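Amino acid adenylation domain-containing protein (Bacillus stratosphericus LAMA 585, PDB 6ULY) probably selects and activates an alpha-keto acid as its acyl adenylate, serving as the adenylation domain of a nonribosomal depsipeptide synthetase module. Local coordinates at residues Y471-V483 and A520-M532. Numbering follows the deposited sequence.
Sequences YEIEAIAEEVPGV and ASQHIKSHIATKM
H527 and E479 make the one side-chain hydrogen bond between 471-483 and 520-532. H527 NE2 donates to E479 OE1 over 2.7 Å, with an N-H...O angle of 162°. The carboxylate receives it on its anti lone pair. The oxygen lies near the imidazole plane, while the carboxylate itself is turned 54° from that plane. With CG anti to the backbone N, H527 reaches E479, in the type I turn A477-V480. At the same ring edge, CD2 lies 3.1 Å from the backbone O of I476. The amine of K531 is near E479 but not in contact, and may add a weak attraction.

Most other contacts are apolar. I476 is a knob in a hole made by H527, I528, K531 and M532. Its CG2 faces H527 CD2 and I528 CG1, and its CD1 meets M532 CG at 3.5 Å. The M532 chain bends at its last torsion: SD rests on I473 CG1, and CE lies along the side chain of E472. I528 CD1 touches both I473 CG2 and A477 CB. Further along, V480 sets both methyls on helix 520-532, CG1 3.3 Å from H523 CB and CG2 near the H523 carbonyl. V483 CG2 packs tightly on I524 CD1. G482 has no side chain, and its CA lies 4.0 Å from A520 CB.

The axes of helix 471-477 and helix 520-532 come within 9.5 Å, their N-to-C directions 125° apart. I473 and A477 also touch L505, and I524 touches F507, both on strand 502-509. Two helices packed together against a sheet are characteristic of the small C-terminal subdomain of ANL adenylating enzymes.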
loop_
_atom_site.group_PDB
_atom_site.type_symbol
_atom_site.label_atom_id
_atom_site.label_comp_id
_atom_site.label_asym_id
_atom_site.label_seq_id
_atom_site.Cartn_x
_atom_site.Cartn_y
_atom_site.Cartn_z
ATOM N N TYR A 471 -11.120 -8.151 20.438
ATOM C CA TYR A 471 -11.584 -8.375 21.837
ATOM C C TYR A 471 -12.419 -9.661 21.900
ATOM O O TYR A 471 -12.364 -10.376 22.916
ATOM C CB TYR A 471 -12.389 -7.187 22.372
ATOM C CG TYR A 471 -13.802 -7.073 21.850
ATOM C CD1 TYR A 471 -14.858 -7.722 22.477
ATOM C CD2 TYR A 471 -14.087 -6.311 20.727
ATOM C CE1 TYR A 471 -16.155 -7.621 21.998
ATOM C CE2 TYR A 471 -15.380 -6.194 20.239
ATOM C CZ TYR A 471 -16.418 -6.853 20.876
ATOM O OH TYR A 471 -17.692 -6.743 20.401
ATOM N N GLU A 472 -13.206 -9.919 20.856
ATOM C CA GLU A 472 -14.134 -11.075 20.779
ATOM C C GLU A 472 -13.329 -12.354 20.532
ATOM O O GLU A 472 -13.639 -13.381 21.170
ATOM C CB GLU A 472 -15.141 -10.799 19.662
ATOM C CG GLU A 472 -16.428 -11.591 19.766
ATOM C CD GLU A 472 -17.452 -11.149 18.736
ATOM O OE1 GLU A 472 -17.295 -10.031 18.189
ATOM O OE2 GLU A 472 -18.394 -11.919 18.476
ATOM N N ILE A 473 -12.336 -12.287 19.641
ATOM C CA ILE A 473 -11.436 -13.435 19.321
ATOM C C ILE A 473 -10.702 -13.851 20.594
ATOM O O ILE A 473 -10.669 -15.051 20.891
ATOM C CB ILE A 473 -10.447 -13.076 18.191
ATOM C CG1 ILE A 473 -11.187 -12.769 16.884
ATOM C CG2 ILE A 473 -9.409 -14.184 18.007
ATOM C CD1 ILE A 473 -10.313 -12.225 15.775
ATOM N N GLU A 474 -10.141 -12.884 21.316
ATOM C CA GLU A 474 -9.383 -13.153 22.562
ATOM C C GLU A 474 -10.297 -13.786 23.620
ATOM O O GLU A 474 -9.897 -14.798 24.210
ATOM C CB GLU A 474 -8.741 -11.867 23.073
ATOM C CG GLU A 474 -7.624 -11.357 22.181
ATOM C CD GLU A 474 -7.226 -9.926 22.493
ATOM O OE1 GLU A 474 -7.894 -9.307 23.349
ATOM O OE2 GLU A 474 -6.257 -9.434 21.878
ATOM N N ALA A 475 -11.482 -13.230 23.859
ATOM C CA ALA A 475 -12.444 -13.810 24.821
ATOM C C ALA A 475 -12.678 -15.288 24.482
ATOM O O ALA A 475 -12.605 -16.120 25.405
ATOM C CB ALA A 475 -13.737 -13.023 24.830
ATOM N N ILE A 476 -12.945 -15.610 23.213
ATOM C CA ILE A 476 -13.261 -17.008 22.795
ATOM C C ILE A 476 -12.021 -17.878 22.995
ATOM O O ILE A 476 -12.164 -19.008 23.501
ATOM C CB ILE A 476 -13.786 -17.073 21.353
ATOM C CG1 ILE A 476 -15.237 -16.585 21.298
ATOM C CG2 ILE A 476 -13.647 -18.483 20.779
ATOM C CD1 ILE A 476 -15.588 -15.855 20.031
ATOM N N ALA A 477 -10.843 -17.376 22.632
ATOM C CA ALA A 477 -9.572 -18.103 22.847
ATOM C C ALA A 477 -9.398 -18.434 24.339
ATOM O O ALA A 477 -8.878 -19.524 24.640
ATOM C CB ALA A 477 -8.407 -17.312 22.306
ATOM N N GLU A 478 -9.848 -17.551 25.238
ATOM C CA GLU A 478 -9.636 -17.666 26.710
ATOM C C GLU A 478 -10.621 -18.652 27.340
ATOM O O GLU A 478 -10.417 -19.003 28.508
ATOM C CB GLU A 478 -9.756 -16.293 27.375
ATOM C CG GLU A 478 -8.544 -15.397 27.149
ATOM C CD GLU A 478 -8.672 -13.973 27.677
ATOM O OE1 GLU A 478 -9.696 -13.309 27.366
ATOM O OE2 GLU A 478 -7.745 -13.529 28.401
ATOM N N GLU A 479 -11.642 -19.096 26.613
ATOM C CA GLU A 479 -12.563 -20.148 27.111
ATOM C C GLU A 479 -11.883 -21.523 27.030
ATOM O O GLU A 479 -12.357 -22.449 27.719
ATOM C CB GLU A 479 -13.873 -20.139 26.326
ATOM C CG GLU A 479 -14.702 -18.880 26.525
ATOM C CD GLU A 479 -15.824 -18.672 25.513
ATOM O OE1 GLU A 479 -15.924 -19.419 24.521
ATOM O OE2 GLU A 479 -16.618 -17.754 25.731
ATOM N N VAL A 480 -10.829 -21.666 26.219
ATOM C CA VAL A 480 -10.054 -22.939 26.117
ATOM C C VAL A 480 -9.331 -23.153 27.441
ATOM O O VAL A 480 -8.603 -22.259 27.877
ATOM C CB VAL A 480 -9.058 -22.923 24.945
ATOM C CG1 VAL A 480 -8.229 -24.198 24.910
ATOM C CG2 VAL A 480 -9.759 -22.698 23.619
ATOM N N PRO A 481 -9.495 -24.324 28.107
ATOM C CA PRO A 481 -8.935 -24.529 29.447
ATOM C C PRO A 481 -7.432 -24.221 29.558
ATOM O O PRO A 481 -7.007 -23.664 30.565
ATOM C CB PRO A 481 -9.211 -26.016 29.728
ATOM C CG PRO A 481 -10.433 -26.333 28.879
ATOM C CD PRO A 481 -10.273 -25.484 27.634
ATOM N N GLY A 482 -6.656 -24.546 28.525
ATOM C CA GLY A 482 -5.195 -24.368 28.558
ATOM C C GLY A 482 -4.747 -22.920 28.459
ATOM O O GLY A 482 -3.548 -22.670 28.684
ATOM N N VAL A 483 -5.637 -21.990 28.113
ATOM C CA VAL A 483 -5.239 -20.585 27.816
ATOM C C VAL A 483 -5.382 -19.732 29.081
ATOM O O VAL A 483 -6.487 -19.666 29.657
ATOM C CB VAL A 483 -6.043 -20.006 26.641
ATOM C CG1 VAL A 483 -5.718 -18.531 26.445
ATOM C CG2 VAL A 483 -5.801 -20.800 25.359
ATOM N N ALA A 520 -3.789 -27.081 23.917
ATOM C CA ALA A 520 -4.414 -25.740 23.940
ATOM C C ALA A 520 -4.459 -25.179 22.519
ATOM O O ALA A 520 -5.502 -24.608 22.162
ATOM C CB ALA A 520 -3.691 -24.808 24.878
ATOM N N SER A 521 -3.379 -25.337 21.744
ATOM C CA SER A 521 -3.260 -24.791 20.363
ATOM C C SER A 521 -4.347 -25.379 19.459
ATOM O O SER A 521 -4.976 -24.616 18.702
ATOM C CB SER A 521 -1.892 -25.043 19.795
ATOM O OG SER A 521 -0.916 -24.354 20.559
ATOM N N GLN A 522 -4.562 -26.693 19.547
ATOM C CA GLN A 522 -5.624 -27.393 18.784
ATOM C C GLN A 522 -6.987 -26.846 19.210
ATOM O O GLN A 522 -7.795 -26.557 18.321
ATOM C CB GLN A 522 -5.604 -28.908 19.005
ATOM C CG GLN A 522 -4.378 -29.628 18.458
ATOM C CD GLN A 522 -4.383 -31.086 18.866
ATOM O OE1 GLN A 522 -3.400 -31.614 19.377
ATOM N NE2 GLN A 522 -5.508 -31.754 18.663
ATOM N N HIS A 523 -7.244 -26.724 20.515
ATOM C CA HIS A 523 -8.547 -26.232 21.035
ATOM C C HIS A 523 -8.770 -24.771 20.630
ATOM O O HIS A 523 -9.912 -24.423 20.316
ATOM C CB HIS A 523 -8.648 -26.426 22.550
ATOM C CG HIS A 523 -8.740 -27.856 22.968
ATOM N ND1 HIS A 523 -9.281 -28.845 22.164
ATOM C CD2 HIS A 523 -8.366 -28.472 24.109
ATOM C CE1 HIS A 523 -9.230 -30.005 22.789
ATOM N NE2 HIS A 523 -8.672 -29.802 23.980
ATOM N N ILE A 524 -7.728 -23.944 20.653
ATOM C CA ILE A 524 -7.828 -22.517 20.232
ATOM C C ILE A 524 -8.309 -22.480 18.778
ATOM O O ILE A 524 -9.293 -21.785 18.465
ATOM C CB ILE A 524 -6.475 -21.799 20.418
ATOM C CG1 ILE A 524 -6.164 -21.540 21.898
ATOM C CG2 ILE A 524 -6.420 -20.506 19.607
ATOM C CD1 ILE A 524 -4.728 -21.062 22.162
ATOM N N LYS A 525 -7.624 -23.216 17.914
ATOM C CA LYS A 525 -7.932 -23.231 16.470
ATOM C C LYS A 525 -9.387 -23.671 16.293
ATOM O O LYS A 525 -10.140 -22.983 15.573
ATOM C CB LYS A 525 -6.915 -24.126 15.757
ATOM C CG LYS A 525 -6.867 -23.954 14.247
ATOM C CD LYS A 525 -5.616 -24.514 13.578
ATOM C CE LYS A 525 -5.883 -25.708 12.678
ATOM N NZ LYS A 525 -4.626 -26.264 12.121
ATOM N N SER A 526 -9.788 -24.762 16.945
ATOM C CA SER A 526 -11.100 -25.414 16.687
ATOM C C SER A 526 -12.224 -24.649 17.397
ATOM O O SER A 526 -13.315 -24.545 16.817
ATOM C CB SER A 526 -11.082 -26.879 17.054
ATOM O OG SER A 526 -11.076 -27.055 18.463
ATOM N N HIS A 527 -11.983 -24.134 18.603
ATOM C CA HIS A 527 -13.004 -23.373 19.366
ATOM C C HIS A 527 -13.276 -22.025 18.692
ATOM O O HIS A 527 -14.434 -21.586 18.690
ATOM C CB HIS A 527 -12.572 -23.208 20.819
ATOM C CG HIS A 527 -13.640 -22.649 21.692
ATOM N ND1 HIS A 527 -14.906 -23.192 21.751
ATOM C CD2 HIS A 527 -13.633 -21.608 22.553
ATOM C CE1 HIS A 527 -15.638 -22.503 22.606
ATOM N NE2 HIS A 527 -14.879 -21.524 23.111
ATOM N N ILE A 528 -12.259 -21.379 18.135
ATOM C CA ILE A 528 -12.467 -20.101 17.397
ATOM C C ILE A 528 -13.178 -20.407 16.072
ATOM O O ILE A 528 -14.070 -19.625 15.686
ATOM C CB ILE A 528 -11.137 -19.347 17.199
ATOM C CG1 ILE A 528 -10.620 -18.782 18.524
ATOM C CG2 ILE A 528 -11.269 -18.250 16.146
ATOM C CD1 ILE A 528 -9.255 -18.166 18.410
ATOM N N ALA A 529 -12.801 -21.491 15.387
ATOM C CA ALA A 529 -13.438 -21.892 14.110
ATOM C C ALA A 529 -14.936 -22.130 14.337
ATOM O O ALA A 529 -15.747 -21.643 13.533
ATOM C CB ALA A 529 -12.760 -23.104 13.527
ATOM N N THR A 530 -15.307 -22.836 15.403
ATOM C CA THR A 530 -16.731 -23.147 15.692
ATOM C C THR A 530 -17.448 -21.829 16.002
ATOM O O THR A 530 -18.274 -21.405 15.162
ATOM C CB THR A 530 -16.860 -24.222 16.783
ATOM O OG1 THR A 530 -16.283 -25.427 16.278
ATOM C CG2 THR A 530 -18.291 -24.487 17.204
ATOM N N LYS A 531 -17.072 -21.181 17.109
ATOM C CA LYS A 531 -17.862 -20.087 17.730
ATOM C C LYS A 531 -18.034 -18.918 16.750
ATOM O O LYS A 531 -19.074 -18.242 16.823
ATOM C CB LYS A 531 -17.226 -19.625 19.046
ATOM C CG LYS A 531 -18.174 -19.660 20.239
ATOM C CD LYS A 531 -18.566 -21.062 20.685
ATOM C CE LYS A 531 -19.418 -21.042 21.943
ATOM N NZ LYS A 531 -20.012 -22.367 22.247
ATOM N N MET A 532 -17.068 -18.674 15.861
ATOM C CA MET A 532 -17.093 -17.481 14.969
ATOM C C MET A 532 -17.317 -17.870 13.500
ATOM O O MET A 532 -17.476 -16.943 12.681
ATOM C CB MET A 532 -15.802 -16.667 15.093
ATOM C CG MET A 532 -15.463 -16.301 16.524
ATOM S SD MET A 532 -14.292 -14.928 16.648
ATOM C CE MET A 532 -15.411 -13.528 16.693
#